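Local structure of 3-dehydroquinate dehydratase (Thermus thermophilus, 2UYG) at the interface of chains A and B and the interface of chains A and C. The protein catalyses the reversible trans-dehydration of 3-dehydroquinate to 3-dehydroshikimate, the third step of the shikimate route to chorismate, as a type II dehydroquinase assembled into a dodecamer. Residues are numbered along the deposited sequence; one frame, centred on the assembly and turned at random. Chains: chain A/B/C, 3-dehydroquinate dehydratase.

Contact 1: the interface of chains A and B. Residues chain A 8-9, 11-12, 50; chain B 56, 60, 83, 86-87.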
ATOM      1  N   PRO A   8     -27.090  13.129  -3.760  1.00 22.64           N
ATOM      2  CA  PRO A   8     -27.429  13.304  -2.363  1.00 22.34           C
ATOM      3  C   PRO A   8     -26.912  14.538  -1.710  1.00 22.38           C
ATOM      4  O   PRO A   8     -25.886  15.174  -2.102  1.00 21.52           O
ATOM      5  CB  PRO A   8     -26.916  12.065  -1.740  1.00 24.61           C
ATOM      6  CG  PRO A   8     -26.180  11.330  -2.817  1.00 25.13           C
ATOM      7  CD  PRO A   8     -26.578  11.822  -4.058  1.00 22.94           C
ATOM      8  N   ASN A   9     -27.700  14.944  -0.713  1.00 22.54           N
ATOM      9  CA  ASN A   9     -27.426  16.118   0.101  1.00 23.00           C
ATOM     10  C   ASN A   9     -27.420  17.511  -0.595  1.00 22.58           C
ATOM     11  O   ASN A   9     -27.332  18.573   0.056  1.00 21.89           O
ATOM     12  CB  ASN A   9     -26.133  15.913   0.883  1.00 21.27           C
ATOM     13  CG  ASN A   9     -26.164  14.650   1.660  1.00 25.33           C
ATOM     14  OD1 ASN A   9     -27.016  14.464   2.602  1.00 21.43           O
ATOM     15  ND2 ASN A   9     -25.266  13.722   1.283  1.00 22.59           N
ATOM     16  N   ASN A  11     -29.776  18.943  -1.894  1.00 23.99           N
ATOM     17  CA  ASN A  11     -31.019  19.628  -1.456  1.00 24.54           C
ATOM     18  C   ASN A  11     -30.830  20.562  -0.334  1.00 26.97           C
ATOM     19  O   ASN A  11     -31.642  21.489  -0.162  1.00 27.49           O
ATOM     20  CB  ASN A  11     -32.181  18.655  -1.149  1.00 24.65           C
ATOM     21  CG  ASN A  11     -31.766  17.512  -0.213  1.00 25.79           C
ATOM     22  OD1 ASN A  11     -30.697  16.968  -0.367  1.00 23.98           O
ATOM     23  ND2 ASN A  11     -32.585  17.192   0.764  1.00 14.32           N
ATOM     24  N   LEU A  12     -29.764  20.392   0.473  1.00 29.99           N
ATOM     25  CA  LEU A  12     -29.583  21.216   1.673  1.00 30.70           C
ATOM     26  C   LEU A  12     -28.598  22.397   1.499  1.00 32.79           C
ATOM     27  O   LEU A  12     -28.208  23.025   2.483  1.00 32.48           O
ATOM     28  CB  LEU A  12     -29.199  20.385   2.875  1.00 31.59           C
ATOM     29  CG  LEU A  12     -30.083  19.218   3.311  1.00 32.92           C
ATOM     30  CD1 LEU A  12     -29.479  18.605   4.617  1.00 35.18           C
ATOM     31  CD2 LEU A  12     -31.607  19.533   3.426  1.00 31.69           C
ATOM     32  N   ASN A  50     -31.604  11.965  -3.329  1.00 22.65           N
ATOM     33  CA  ASN A  50     -30.684  11.377  -2.396  1.00 21.64           C
ATOM     34  C   ASN A  50     -30.462   9.857  -2.683  1.00 22.91           C
ATOM     35  O   ASN A  50     -29.689   9.248  -1.955  1.00 20.00           O
ATOM     36  CB  ASN A  50     -31.231  11.542  -1.003  1.00 21.36           C
ATOM     37  CG  ASN A  50     -31.222  13.008  -0.519  1.00 23.07           C
ATOM     38  OD1 ASN A  50     -30.207  13.702  -0.612  1.00 17.15           O
ATOM     39  ND2 ASN A  50     -32.374  13.473   0.001  1.00 21.76           N
TER
ATOM     40  N   ILE B  56     -30.597   8.548   4.485  1.00 20.26           N
ATOM     41  CA  ILE B  56     -30.072   9.917   4.248  1.00 22.77           C
ATOM     42  C   ILE B  56     -31.172  10.951   4.462  1.00 23.46           C
ATOM     43  O   ILE B  56     -30.963  11.932   5.121  1.00 21.82           O
ATOM     44  CB  ILE B  56     -29.542  10.081   2.830  1.00 22.90           C
ATOM     45  CG1 ILE B  56     -28.262   9.276   2.689  1.00 22.60           C
ATOM     46  CG2 ILE B  56     -29.435  11.592   2.527  1.00 22.93           C
ATOM     47  CD1 ILE B  56     -27.674   9.305   1.407  1.00 22.83           C
ATOM     48  N   GLN B  60     -31.378  13.848   7.208  1.00 24.80           N
ATOM     49  CA  GLN B  60     -31.482  15.271   6.794  1.00 25.97           C
ATOM     50  C   GLN B  60     -32.719  16.021   7.464  1.00 28.79           C
ATOM     51  O   GLN B  60     -32.706  17.231   7.769  1.00 29.48           O
ATOM     52  CB  GLN B  60     -31.634  15.372   5.306  1.00 24.17           C
ATOM     53  CG  GLN B  60     -30.486  14.802   4.447  1.00 24.72           C
ATOM     54  CD  GLN B  60     -30.780  14.949   2.986  1.00 24.70           C
ATOM     55  OE1 GLN B  60     -31.917  15.061   2.618  1.00 26.67           O
ATOM     56  NE2 GLN B  60     -29.763  14.913   2.143  1.00 22.89           N
ATOM     57  N   ALA B  83     -22.162   9.294   1.229  1.00 21.64           N
ATOM     58  CA  ALA B  83     -23.408  10.100   1.211  1.00 20.50           C
ATOM     59  C   ALA B  83     -24.081  10.262   2.584  1.00 22.14           C
ATOM     60  O   ALA B  83     -24.644  11.362   2.902  1.00 20.89           O
ATOM     61  CB  ALA B  83     -24.337   9.547   0.316  1.00 21.08           C
ATOM     62  N   ASP B  86     -21.903  12.741   4.626  1.00 20.72           N
ATOM     63  CA  ASP B  86     -22.326  14.062   4.243  1.00 23.40           C
ATOM     64  C   ASP B  86     -23.694  14.492   4.784  1.00 24.88           C
ATOM     65  O   ASP B  86     -23.878  15.649   5.258  1.00 26.14           O
ATOM     66  CB  ASP B  86     -22.203  14.167   2.713  1.00 23.85           C
ATOM     67  CG  ASP B  86     -20.809  14.604   2.306  1.00 24.62           C
ATOM     68  OD1 ASP B  86     -20.019  14.787   3.242  1.00 35.69           O
ATOM     69  OD2 ASP B  86     -20.376  14.822   1.166  1.00 33.96           O
ATOM     70  N   ALA B  87     -24.644  13.543   4.838  1.00 26.01           N
ATOM     71  CA  ALA B  87     -25.967  13.845   5.384  1.00 25.82           C
ATOM     72  C   ALA B  87     -25.838  14.203   6.884  1.00 26.38           C
ATOM     73  O   ALA B  87     -26.427  15.203   7.374  1.00 25.04           O
ATOM     74  CB  ALA B  87     -26.844  12.683   5.214  1.00 26.06           C
TER
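B:Gln60 pushes its amide from helix 52-61 of chain B into a cluster of three asparagines, A:Asn9, A:Asn11 and A:Asn50, on loops and a 3-10 turn of chain A. Its chain runs extended beyond CG (chi2 179°), which carries the amide to the middle of the cluster. The amide nitrogen NE2 donates to carbonyl oxygens of A:Asn9 and A:Asn50. It meets A:Asn9 OD1 at 2.8 Å, with that oxygen in the plane of the glutamine amide but the donor above the asparagine carbonyl plane, the two amides being turned 61° apart. Its bond to A:Asn50 OD1, at 3.0 Å, is more bent and joins tip-to-tip groups whose planes stand 78° apart. On the other branch, OE1 accepts a nearly straight bond from A:Asn11 ND2 at 2.9 Å, again from above the carbonyl plane. Donor and acceptor ends are thus both engaged, a pattern that would probably hold the glutamine amide in this flip.

A:Asn9 is held in its turn. Its ND2 gives an in-plane bond to a lone pair of B:Ala83 O in helix 82-89, 2.9 Å away, while its backbone N donates to A:Asn50 OD1 at 2.8 Å. That bond within chain A helps place A:Asn50, whose oxygen accepts from both chains.

Carbon borders the polar cluster: A:Leu12 CD1 lies 3.9 Å from B:Gln60 CG, and the CG2 branch of B:Ile56 sits 3.8 Å from A:Asn50 CG. B:Asp86, a predicted substrate-binding residue, brings its CB beside the A:Asn9 amide, so this subunit junction of the dodecamer probably helps to order the active-site region of chain A.

Contact 2: the interface of chains A and C. Residues chain A 126, 129, 132-133, 136; chain C 123, 133-134, 136-137.
A:Phe126 sets the rim of its ring against the face of C:Tyr137, at an interface of the type II dehydroquinase dodecamer where helices 129-140 of two subunits meet about a two-fold axis. The aromatic contact is edge to face: A:Phe126 CD2 stands over the centre of the tyrosine ring, 3.5 Å from C:Tyr137 CG. The tyrosine reaches this position with CG anti to its backbone N (chi1 168°). The far end of the phenylalanine points on to chain C, where CZ meets C:Val123 CG1 of strand 121-124 at 3.8 Å.

Aliphatic contacts flank the rings. A:Leu129 crosses the tyrosine at about a right angle, with CB at the ring edge and CD1 3.7 Å from C:Tyr137 CD1, while A:Leu133 places CD2 3.8 Å from C:Tyr137 CB. An alanine in place of C:Tyr137 would probably open a gap against the CD2 edge of A:Phe126 and take away the neighbour of the A:Leu129 methyl, leaving the phenylalanine freer to turn.

Nearer the axis the two leucines numbered 133 pack on each other, A:Leu133 CD1 lying 3.7 Å from C:Leu133 CB and also bearing on the backbone carbonyl of C:Leu133. A:Val136 and C:Leu133 run alongside each other, antiparallel. With chi1 at 42°, CG1 of the valine lies between its own backbone N and carbonyl carbon and is the branch pressed tightly on CD2 of the leucine, at 3.5 Å.

A:Lys132 contributes through its carbon chain. Bent along its length, it passes C:Val136 at a slant, its CE methylene 3.8 Å from CG2, and no hydrogen bond or salt bridge spans this patch.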
ATOM      1  N   PHE A 126     -15.718  26.097  -8.629  1.00 26.80           N
ATOM      2  CA  PHE A 126     -16.208  27.405  -8.977  1.00 25.73           C
ATOM      3  C   PHE A 126     -17.531  27.711  -8.351  1.00 26.96           C
ATOM      4  O   PHE A 126     -18.195  28.612  -8.785  1.00 28.37           O
ATOM      5  CB  PHE A 126     -16.266  27.529 -10.532  1.00 24.20           C
ATOM      6  CG  PHE A 126     -15.019  27.102 -11.177  1.00 22.12           C
ATOM      7  CD1 PHE A 126     -14.925  25.911 -11.813  1.00 22.42           C
ATOM      8  CD2 PHE A 126     -13.900  27.851 -11.056  1.00 20.10           C
ATOM      9  CE1 PHE A 126     -13.731  25.460 -12.342  1.00 20.53           C
ATOM     10  CE2 PHE A 126     -12.744  27.459 -11.576  1.00 23.95           C
ATOM     11  CZ  PHE A 126     -12.619  26.206 -12.205  1.00 23.73           C
ATOM     12  N   LEU A 129     -21.029  28.605 -10.464  1.00 27.13           N
ATOM     13  CA  LEU A 129     -20.411  28.801 -11.758  1.00 26.35           C
ATOM     14  C   LEU A 129     -19.823  27.539 -12.370  1.00 24.95           C
ATOM     15  O   LEU A 129     -19.552  27.548 -13.542  1.00 25.28           O
ATOM     16  CB  LEU A 129     -19.322  29.891 -11.600  1.00 26.10           C
ATOM     17  CG  LEU A 129     -19.942  31.266 -11.365  1.00 29.33           C
ATOM     18  CD1 LEU A 129     -18.876  32.191 -10.874  1.00 30.86           C
ATOM     19  CD2 LEU A 129     -20.565  31.827 -12.654  1.00 31.80           C
ATOM     20  N   LYS A 132     -22.515  26.756 -14.679  1.00 28.04           N
ATOM     21  CA  LYS A 132     -22.381  27.720 -15.821  1.00 28.40           C
ATOM     22  C   LYS A 132     -21.444  27.278 -16.863  1.00 26.94           C
ATOM     23  O   LYS A 132     -21.767  27.257 -18.095  1.00 26.53           O
ATOM     24  CB  LYS A 132     -21.865  29.074 -15.333  1.00 29.24           C
ATOM     25  CG  LYS A 132     -22.571  30.228 -15.950  1.00 32.54           C
ATOM     26  CD  LYS A 132     -21.862  31.027 -16.966  1.00 37.27           C
ATOM     27  CE  LYS A 132     -21.796  32.463 -16.536  1.00 38.24           C
ATOM     28  NZ  LYS A 132     -22.310  33.293 -17.559  1.00 36.79           N
ATOM     29  N   LEU A 133     -20.227  27.001 -16.405  1.00 25.65           N
ATOM     30  CA  LEU A 133     -19.216  26.631 -17.361  1.00 24.96           C
ATOM     31  C   LEU A 133     -19.551  25.348 -18.142  1.00 24.13           C
ATOM     32  O   LEU A 133     -19.190  25.227 -19.374  1.00 21.21           O
ATOM     33  CB  LEU A 133     -17.822  26.447 -16.729  1.00 25.50           C
ATOM     34  CG  LEU A 133     -17.118  27.398 -15.756  1.00 28.52           C
ATOM     35  CD1 LEU A 133     -15.610  27.103 -15.641  1.00 27.48           C
ATOM     36  CD2 LEU A 133     -17.400  28.834 -15.806  1.00 27.10           C
ATOM     37  N   VAL A 136     -21.786  26.387 -21.008  1.00 29.87           N
ATOM     38  CA  VAL A 136     -21.081  27.035 -22.135  1.00 30.61           C
ATOM     39  C   VAL A 136     -20.435  26.027 -23.014  1.00 29.86           C
ATOM     40  O   VAL A 136     -20.566  26.063 -24.272  1.00 31.57           O
ATOM     41  CB  VAL A 136     -20.103  28.195 -21.693  1.00 31.17           C
ATOM     42  CG1 VAL A 136     -19.391  27.824 -20.538  1.00 35.55           C
ATOM     43  CG2 VAL A 136     -19.067  28.545 -22.804  1.00 32.94           C
TER
ATOM     44  N   VAL C 123     -10.594  22.736 -14.498  1.00 25.06           N
ATOM     45  CA  VAL C 123     -11.350  22.368 -15.631  1.00 23.82           C
ATOM     46  C   VAL C 123     -10.552  21.504 -16.586  1.00 24.76           C
ATOM     47  O   VAL C 123      -9.386  21.816 -16.938  1.00 22.39           O
ATOM     48  CB  VAL C 123     -12.186  23.595 -16.316  1.00 25.28           C
ATOM     49  CG1 VAL C 123     -11.989  24.978 -15.774  1.00 24.39           C
ATOM     50  CG2 VAL C 123     -12.364  23.434 -17.825  1.00 27.49           C
ATOM     51  N   LEU C 133     -13.623  28.157 -20.742  1.00 26.55           N
ATOM     52  CA  LEU C 133     -14.377  28.029 -19.535  1.00 27.67           C
ATOM     53  C   LEU C 133     -13.726  28.704 -18.389  1.00 26.99           C
ATOM     54  O   LEU C 133     -14.417  29.325 -17.573  1.00 25.18           O
ATOM     55  CB  LEU C 133     -14.607  26.557 -19.160  1.00 28.07           C
ATOM     56  CG  LEU C 133     -15.361  25.645 -20.099  1.00 30.62           C
ATOM     57  CD1 LEU C 133     -16.063  24.490 -19.347  1.00 34.01           C
ATOM     58  CD2 LEU C 133     -16.272  26.340 -21.027  1.00 30.22           C
ATOM     59  N   ALA C 134     -12.395  28.629 -18.316  1.00 26.86           N
ATOM     60  CA  ALA C 134     -11.722  29.265 -17.203  1.00 26.57           C
ATOM     61  C   ALA C 134     -11.884  30.756 -17.336  1.00 26.17           C
ATOM     62  O   ALA C 134     -12.057  31.447 -16.345  1.00 24.09           O
ATOM     63  CB  ALA C 134     -10.262  28.869 -17.190  1.00 27.90           C
ATOM     64  N   VAL C 136     -14.484  32.408 -18.812  1.00 30.15           N
ATOM     65  CA  VAL C 136     -15.837  32.816 -18.369  1.00 31.89           C
ATOM     66  C   VAL C 136     -15.936  32.811 -16.888  1.00 32.24           C
ATOM     67  O   VAL C 136     -16.576  33.682 -16.355  1.00 33.57           O
ATOM     68  CB  VAL C 136     -17.050  32.144 -19.079  1.00 33.56           C
ATOM     69  CG1 VAL C 136     -16.820  30.822 -19.411  1.00 37.66           C
ATOM     70  CG2 VAL C 136     -18.394  32.170 -18.232  1.00 36.26           C
ATOM     71  N   TYR C 137     -15.305  31.871 -16.171  1.00 31.81           N
ATOM     72  CA  TYR C 137     -15.343  31.983 -14.701  1.00 31.72           C
ATOM     73  C   TYR C 137     -14.682  33.342 -14.230  1.00 32.05           C
ATOM     74  O   TYR C 137     -15.235  34.164 -13.484  1.00 31.15           O
ATOM     75  CB  TYR C 137     -14.641  30.763 -14.053  1.00 30.47           C
ATOM     76  CG  TYR C 137     -14.409  30.995 -12.592  1.00 29.76           C
ATOM     77  CD1 TYR C 137     -15.474  30.970 -11.670  1.00 26.28           C
ATOM     78  CD2 TYR C 137     -13.143  31.292 -12.122  1.00 27.74           C
ATOM     79  CE1 TYR C 137     -15.280  31.226 -10.373  1.00 24.99           C
ATOM     80  CE2 TYR C 137     -12.925  31.551 -10.732  1.00 26.17           C
ATOM     81  CZ  TYR C 137     -13.967  31.549  -9.904  1.00 28.77           C
ATOM     82  OH  TYR C 137     -13.697  31.789  -8.585  1.00 32.12           O
TER

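About 25 Å separates the centres of contact 1 and contact 2, and no residue of chain A belongs to both. Chain A offers loops and a 3-10 turn to chain B, but mainly helix 129-140 to chain C. Contact 1 belongs to an interface without exact two-fold symmetry, whereas contact 2 lies in a two-fold one whose pairings recur with the chains exchanged. Combining the two kinds of junction lets each subunit join different neighbours, which is consistent with a closed dodecamer. Contact 1 is centred about 9 Å from A:Tyr21 and contact 2 about 10 Å from A:His99, so both may help steady the catalytic region.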